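Local atomic coordinates of extracellular PQQ-dependent sugar dehydrogenase (Coprinopsis cinerea, PDB entry 6JT6), a protein that probably oxidises sugars with the cofactor pyrroloquinoline quinone and carries a cytochrome b domain, modelled here, whose haem probably passes the electrons on. Residues A[63-67]-A[68-72]; A[172-175]-A[176-180]; A[179-182]-A[183-186]. All coordinates share one frame; numbering follows the deposited sequence.

Contact 1 of 3, residues A[63-67]-A[68-72]. With HEM (protoporphyrin IX containing Fe), chain C.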
# COMPACT_ATOMS: atom_id res chain seq x y z
N GLY A 63 0.99 -8.98 -8.10
CA GLY A 63 1.43 -8.47 -9.40
C GLY A 63 0.26 -8.21 -10.34
O GLY A 63 -0.13 -7.05 -10.59
N SER A 64 -0.29 -9.30 -10.87
CA SER A 64 -1.44 -9.21 -11.75
C SER A 64 -2.62 -8.57 -11.01
O SER A 64 -2.84 -8.82 -9.79
CB SER A 64 -1.81 -10.64 -12.24
OG SER A 64 -3.10 -10.60 -12.82
N MET A 65 -3.37 -7.74 -11.73
CA MET A 65 -4.63 -7.21 -11.23
C MET A 65 -5.63 -8.33 -10.92
O MET A 65 -6.51 -8.19 -10.05
CB MET A 65 -5.27 -6.28 -12.27
CG MET A 65 -6.54 -5.60 -11.76
SD MET A 65 -7.42 -4.66 -12.99
CE MET A 65 -8.98 -4.60 -12.08
N ARG A 66 -5.46 -9.46 -11.63
CA ARG A 66 -6.41 -10.56 -11.49
C ARG A 66 -6.07 -11.54 -10.38
O ARG A 66 -4.97 -12.14 -10.36
CB ARG A 66 -6.60 -11.30 -12.81
CG ARG A 66 -7.22 -10.45 -13.92
CD ARG A 66 -6.95 -11.10 -15.29
NE ARG A 66 -5.52 -11.40 -15.44
CZ ARG A 66 -4.96 -12.61 -15.37
NH1 ARG A 66 -5.71 -13.71 -15.20
NH2 ARG A 66 -3.63 -12.73 -15.47
N ASN A 67 -7.03 -11.72 -9.47
CA ASN A 67 -6.98 -12.77 -8.45
C ASN A 67 -5.87 -12.61 -7.39
O ASN A 67 -5.22 -13.57 -6.96
CB ASN A 67 -6.98 -14.17 -9.13
CG ASN A 67 -8.10 -14.28 -10.15
OD1 ASN A 67 -9.28 -14.15 -9.81
ND2 ASN A 67 -7.73 -14.51 -11.41
N ASN A 68 -5.68 -11.38 -6.96
CA ASN A 68 -4.74 -11.08 -5.86
C ASN A 68 -5.37 -9.92 -5.09
O ASN A 68 -6.06 -9.11 -5.69
CB ASN A 68 -3.34 -10.66 -6.41
CG ASN A 68 -2.64 -11.77 -7.18
OD1 ASN A 68 -2.23 -12.78 -6.62
ND2 ASN A 68 -2.45 -11.56 -8.46
N PRO A 69 -5.12 -9.82 -3.76
CA PRO A 69 -5.58 -8.65 -3.03
C PRO A 69 -5.12 -7.36 -3.69
O PRO A 69 -3.93 -7.22 -4.04
CB PRO A 69 -4.90 -8.80 -1.65
CG PRO A 69 -4.76 -10.28 -1.51
CD PRO A 69 -4.29 -10.68 -2.89
N LEU A 70 -6.08 -6.46 -3.85
CA LEU A 70 -5.82 -5.13 -4.36
C LEU A 70 -6.10 -4.16 -3.22
O LEU A 70 -7.21 -4.14 -2.68
CB LEU A 70 -6.71 -4.82 -5.58
CG LEU A 70 -6.78 -5.83 -6.75
CD1 LEU A 70 -7.71 -5.27 -7.82
CD2 LEU A 70 -5.43 -6.13 -7.43
N LEU A 71 -5.11 -3.37 -2.85
CA LEU A 71 -5.36 -2.35 -1.82
C LEU A 71 -5.39 -1.00 -2.47
O LEU A 71 -4.55 -0.70 -3.31
CB LEU A 71 -4.33 -2.39 -0.68
CG LEU A 71 -3.98 -3.75 -0.07
CD1 LEU A 71 -2.90 -3.57 0.99
CD2 LEU A 71 -5.18 -4.50 0.50
N VAL A 72 -6.36 -0.19 -2.08
CA VAL A 72 -6.54 1.10 -2.69
C VAL A 72 -6.71 2.16 -1.60
O VAL A 72 -7.53 2.01 -0.68
CB VAL A 72 -7.64 1.10 -3.78
CG1 VAL A 72 -8.99 0.70 -3.21
CG2 VAL A 72 -7.76 2.45 -4.46
CHA HEM C . -4.04 -3.56 -15.21
CHB HEM C . -8.77 -2.57 -15.80
CHC HEM C . -9.05 -1.02 -11.22
CHD HEM C . -4.55 -2.84 -10.43
C1A HEM C . -5.28 -3.37 -15.78
C2A HEM C . -5.57 -3.54 -17.16
C3A HEM C . -6.91 -3.25 -17.31
C4A HEM C . -7.44 -2.91 -16.04
CMA HEM C . -7.69 -3.28 -18.61
CAA HEM C . -4.60 -3.97 -18.25
CBA HEM C . -3.48 -2.94 -18.51
CGA HEM C . -3.95 -1.54 -18.78
O1A HEM C . -3.73 -0.60 -17.97
O2A HEM C . -4.58 -1.29 -19.83
C1B HEM C . -9.25 -2.04 -14.61
C2B HEM C . -10.59 -1.53 -14.47
C3B HEM C . -10.66 -1.05 -13.18
C4B HEM C . -9.34 -1.30 -12.56
CMB HEM C . -11.67 -1.50 -15.57
CAB HEM C . -11.79 -0.41 -12.44
CBB HEM C . -12.67 0.41 -13.00
C1C HEM C . -7.87 -1.46 -10.57
C2C HEM C . -7.59 -1.28 -9.19
C3C HEM C . -6.31 -1.80 -8.95
C4C HEM C . -5.79 -2.28 -10.21
CMC HEM C . -8.57 -0.68 -8.21
CAC HEM C . -5.62 -1.87 -7.63
CBC HEM C . -5.77 -0.89 -6.70
C1D HEM C . -4.06 -3.10 -11.72
C2D HEM C . -2.67 -3.57 -11.94
C3D HEM C . -2.53 -3.79 -13.25
C4D HEM C . -3.84 -3.46 -13.84
CMD HEM C . -1.59 -3.78 -10.92
CAD HEM C . -1.26 -4.23 -13.98
CBD HEM C . -0.99 -5.73 -13.95
CGD HEM C . -1.95 -6.41 -14.88
O1D HEM C . -2.79 -7.26 -14.48
O2D HEM C . -1.93 -6.08 -16.08
NA HEM C . -6.44 -2.95 -15.11
NB HEM C . -8.57 -1.89 -13.47
NC HEM C . -6.76 -2.02 -11.16
ND HEM C . -4.74 -3.07 -12.89
FE HEM C . -6.58 -2.52 -13.18
O HOH W 1 -7.71 -9.11 -7.78
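Met65, with Leu70 packed against its side chain, is a ligand of the haem iron: CG lies anti to the backbone N (chi1 -175°) and the chain stays extended beyond it, a straight arm, so that SD coordinates the iron at 2.3 Å. Alongside the arm, Leu70 CD1 lies 4.1 Å from Met65 CG, while Leu70 CB comes up to the vinyl group at HEM CAC (3.8 Å). The backbone of Met65 holds the cofactor as well, through a hydrogen bond from Met65 N to the propionate oxygen O1D, 2.9 Å. The side-chain amide of Asn68 turns back under this loop: its ND2 gives a fairly straight hydrogen bond to Ser64 O (3.1 Å, 161° at the hydrogen), with the acceptor close to the plane of the amide. The other end of that amide is occupied too, since Asn68 OD1 accepts from Ala130 N and Trp126 NE1; both ends being held fixes which way round the group lies. Ser64 OG accepts from Arg66 N, an ST turn. A water lies 2.7 Å from both Met65 O and Asn68 O, placed to donate to either. With His164 as the second axial ligand, this is the Met/His-ligated b-type haem site of the cellobiose dehydrogenase cytochrome family.

Contact 2 of 3, residues A[172-175]-A[176-180]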
# COMPACT_ATOMS: atom_id res chain seq x y z
N PHE A 172 10.49 -7.69 -6.74
CA PHE A 172 11.43 -7.29 -5.69
C PHE A 172 11.77 -8.42 -4.73
O PHE A 172 11.03 -9.41 -4.60
CB PHE A 172 10.95 -6.05 -4.92
CG PHE A 172 9.81 -6.31 -3.99
CD1 PHE A 172 10.03 -6.38 -2.62
CD2 PHE A 172 8.53 -6.51 -4.48
CE1 PHE A 172 8.99 -6.64 -1.75
CE2 PHE A 172 7.47 -6.75 -3.62
CZ PHE A 172 7.70 -6.81 -2.25
N ASP A 173 12.88 -8.20 -4.03
CA ASP A 173 13.41 -9.11 -3.04
C ASP A 173 12.67 -8.87 -1.73
O ASP A 173 12.88 -7.84 -1.07
CB ASP A 173 14.90 -8.82 -2.88
CG ASP A 173 15.60 -9.80 -1.99
OD1 ASP A 173 14.95 -10.50 -1.18
OD2 ASP A 173 16.83 -9.85 -2.10
N ILE A 174 11.83 -9.82 -1.35
CA ILE A 174 10.97 -9.70 -0.14
C ILE A 174 11.80 -9.69 1.15
O ILE A 174 11.55 -8.89 2.05
CB ILE A 174 9.85 -10.79 -0.12
CG1 ILE A 174 8.77 -10.49 0.92
CG2 ILE A 174 10.42 -12.17 0.13
CD1 ILE A 174 7.96 -9.24 0.59
N GLY A 175 12.80 -10.58 1.22
CA GLY A 175 13.72 -10.64 2.35
C GLY A 175 14.43 -9.33 2.63
O GLY A 175 14.70 -9.01 3.77
N ASN A 176 14.71 -8.58 1.58
CA ASN A 176 15.23 -7.23 1.72
C ASN A 176 14.26 -6.21 2.33
O ASN A 176 14.69 -5.16 2.84
CB ASN A 176 15.76 -6.72 0.39
CG ASN A 176 17.28 -6.68 0.36
OD1 ASN A 176 17.94 -7.40 -0.41
ND2 ASN A 176 17.85 -5.85 1.23
N ALA A 177 12.95 -6.50 2.25
CA ALA A 177 11.92 -5.65 2.81
C ALA A 177 11.58 -6.07 4.26
O ALA A 177 10.87 -5.35 4.98
CB ALA A 177 10.68 -5.64 1.91
N ARG A 178 12.11 -7.23 4.69
CA ARG A 178 11.90 -7.76 6.06
C ARG A 178 12.87 -7.12 7.07
O ARG A 178 14.01 -6.87 6.74
CB ARG A 178 11.97 -9.30 6.09
CG ARG A 178 10.93 -9.98 5.21
CD ARG A 178 10.69 -11.46 5.56
NE ARG A 178 9.63 -12.04 4.72
CZ ARG A 178 8.30 -11.93 4.92
NH1 ARG A 178 7.77 -11.30 5.98
NH2 ARG A 178 7.47 -12.50 4.04
N THR A 179 12.39 -6.85 8.29
CA THR A 179 13.23 -6.22 9.32
C THR A 179 12.81 -6.60 10.74
O THR A 179 11.61 -6.62 11.07
CB THR A 179 13.35 -4.67 9.19
OG1 THR A 179 14.21 -4.16 10.23
CG2 THR A 179 11.99 -3.96 9.31
N THR A 180 13.81 -6.87 11.59
CA THR A 180 13.55 -7.08 13.02
C THR A 180 13.07 -5.77 13.66
O THR A 180 12.47 -5.80 14.73
CB THR A 180 14.76 -7.69 13.78
OG1 THR A 180 15.89 -6.82 13.64
CG2 THR A 180 15.10 -9.06 13.22
O HOH W 2 16.09 -8.05 5.62
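Ala177 N donates to Ile174 O at 2.8 Å, the shortest of the backbone hydrogen bonds here, although the donor stands well above the carbonyl plane rather than on a lone pair. One residue further, Arg178 N reaches Gly175 O at 3.3 Å, a weak bond. Asn176 N has two weak acceptors, both from Asp173: the carbonyl O, at a poor angle, and the carboxylate OD1 at 3.4 Å along a straighter line. Asp173 CG lies anti to the backbone N (chi1 -174°), which swings the carboxylate over the start of the turn where OD1 can meet that amide. The Asp173 carboxylate and the Asn176 side-chain amide stand nearly perpendicular, their planes 88° apart.

The backbone bonds wrap the chain into a run of overlapping turns, each closed from an N-H to the carbonyl three residues back. This bend joins the last strand of the six-stranded antiparallel sheet, 166-173, to the short strand 178-179, which runs parallel to 26-33 in the other sheet. The bend therefore passes the chain from one sheet of the domain to the other.

Among apolar contacts, Ala177 CB approaches the edge of the Phe172 ring, near its plane, 4.2 Å from CE1; the same ring makes an edge-to-face pair with Phe141.

Arg178 combines packing with charge. Its chain is extended from CG to NE, and CG passes 3.4 Å from Ile174 O on the way out. Ile174 CG1 touches the guanidinium obliquely, 3.9 Å from NH2. The charged end is gripped by backbone carbonyls: NE by Thr135 O, NH1 by Pro33 O and NH2 by Pro134 O.

Water also takes part: one molecule donates to Gly175 O (2.5 Å) and to Arg178 O (2.6 Å), bridging the mouth of the bend.

Contact 3 of 3, residues A[179-182]-A[183-186]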
# COMPACT_ATOMS: atom_id res chain seq x y z
N THR A 179 12.39 -6.85 8.29
CA THR A 179 13.23 -6.22 9.32
C THR A 179 12.81 -6.60 10.74
O THR A 179 11.61 -6.62 11.07
CB THR A 179 13.35 -4.67 9.19
OG1 THR A 179 14.21 -4.16 10.23
CG2 THR A 179 11.99 -3.96 9.31
N THR A 180 13.81 -6.87 11.59
CA THR A 180 13.55 -7.08 13.02
C THR A 180 13.07 -5.77 13.66
O THR A 180 12.47 -5.80 14.73
CB THR A 180 14.76 -7.69 13.78
OG1 THR A 180 15.89 -6.82 13.64
CG2 THR A 180 15.10 -9.06 13.22
N LEU A 181 13.28 -4.63 12.98
CA LEU A 181 12.75 -3.32 13.42
C LEU A 181 11.22 -3.12 13.20
O LEU A 181 10.69 -2.07 13.56
CB LEU A 181 13.51 -2.15 12.77
CG LEU A 181 14.94 -1.92 13.29
CD1 LEU A 181 15.58 -0.84 12.47
CD2 LEU A 181 14.97 -1.57 14.78
N TYR A 182 10.55 -4.14 12.67
CA TYR A 182 9.15 -4.03 12.30
C TYR A 182 8.21 -3.49 13.42
O TYR A 182 7.42 -2.56 13.14
CB TYR A 182 8.63 -5.36 11.76
CG TYR A 182 7.19 -5.30 11.25
CD1 TYR A 182 6.92 -4.92 9.92
CD2 TYR A 182 6.10 -5.61 12.11
CE1 TYR A 182 5.62 -4.85 9.45
CE2 TYR A 182 4.78 -5.55 11.63
CZ TYR A 182 4.56 -5.17 10.30
OH TYR A 182 3.29 -5.10 9.81
N ASP A 183 8.27 -4.08 14.62
CA ASP A 183 7.43 -3.68 15.75
C ASP A 183 7.68 -2.23 16.15
O ASP A 183 6.73 -1.48 16.35
CB ASP A 183 7.60 -4.58 17.00
CG ASP A 183 7.15 -6.01 16.79
OD1 ASP A 183 6.13 -6.29 16.11
OD2 ASP A 183 7.85 -6.89 17.36
N TYR A 184 8.95 -1.83 16.23
CA TYR A 184 9.35 -0.44 16.51
C TYR A 184 8.80 0.50 15.44
O TYR A 184 8.20 1.53 15.76
CB TYR A 184 10.89 -0.30 16.57
CG TYR A 184 11.39 1.12 16.62
CD1 TYR A 184 11.12 1.95 17.74
CD2 TYR A 184 12.13 1.67 15.55
CE1 TYR A 184 11.58 3.26 17.79
CE2 TYR A 184 12.60 2.99 15.59
CZ TYR A 184 12.32 3.78 16.71
OH TYR A 184 12.77 5.09 16.77
N TYR A 185 8.99 0.12 14.17
CA TYR A 185 8.47 0.89 13.04
C TYR A 185 6.95 1.00 13.10
O TYR A 185 6.40 2.08 12.86
CB TYR A 185 8.91 0.25 11.70
CG TYR A 185 10.34 0.57 11.28
CD1 TYR A 185 11.06 1.62 11.88
CD2 TYR A 185 10.97 -0.16 10.25
CE1 TYR A 185 12.38 1.92 11.48
CE2 TYR A 185 12.27 0.16 9.80
CZ TYR A 185 12.98 1.18 10.42
OH TYR A 185 14.27 1.51 10.00
N LEU A 186 6.27 -0.10 13.44
CA LEU A 186 4.80 -0.12 13.53
C LEU A 186 4.32 0.87 14.56
O LEU A 186 3.42 1.64 14.28
CB LEU A 186 4.25 -1.51 13.84
CG LEU A 186 2.71 -1.68 13.95
CD1 LEU A 186 1.97 -1.25 12.69
CD2 LEU A 186 2.33 -3.13 14.32
O HOH W 3 11.12 -3.88 16.43
O HOH W 4 10.09 -7.26 15.17
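Two side chains, Leu181 and Tyr185, swing CG to the side of the backbone N, away from the carbonyl carbon (chi1 -72° and -79°), and this lays the tyrosine ring beneath the leucine one helical turn earlier. Leu181 CB sits over one face, displaced toward the rim, 4.0 Å from the ring centroid and 14° off the normal: a CH-pi contact. The leucine then runs out across the ring to its phenolic end, CD1 lying 3.7 Å from Tyr185 OH. Thr179 CG2 adds an oblique touch at Tyr185 CD2, the two side chains crossing at about a right angle.

Thr179 turns the other way, with OG1 anti to its backbone N, where the hydroxyl oxygen accepts a hydrogen bond from Leu181 N at 2.9 Å. This is a side-chain cap, set within a type I turn from Thr179 to Tyr182 that leads into the helix. The first i-to-i+4 bonds follow at once: Tyr185 N to Leu181 O is short and nearly straight, with the donor almost in line with C=O, and Leu186 N to Tyr182 O is 2.7 Å. Two waters continue the polar network from Thr180 O, one accepting from Tyr184 N at 3.0 Å and the other donating to Thr180 O and, more weakly, to Asp183 OD2.

Tyr182 and Tyr185 point their rings into the domain. The hydroxyl of Tyr182 is hydrogen-bonded to Glu43 and that of Tyr185 to Thr15, while Tyr182 CE2 packs 4.4 Å from Leu186 CD2. The start of helix 182-191 is thus laid against strands 26-33 and 43-51, with Ile31 under Thr179 and both tyrosines, and Ile45 meeting Tyr182 and Leu186.

Overall arrangement
From the N terminus, the chain first reaches contact 1, which closes the loop between strands 56-60 and 70-76 on the haem side of the domain. Much later strand 166-173, the far edge of the same antiparallel sheet, runs into contact 2, whose bend leads on to strand 178-179 beside 26-33. Contact 3 follows directly, sharing Thr179 and Thr180 with contact 2, and turns the chain into helix 182-191. None nests in or crosses another: the first is in series with the other two, which overlap end to end with centres about 12 Å apart. Contacts 1 and 3 lie on opposite sides of the chain's centre, their centres about 25 Å apart.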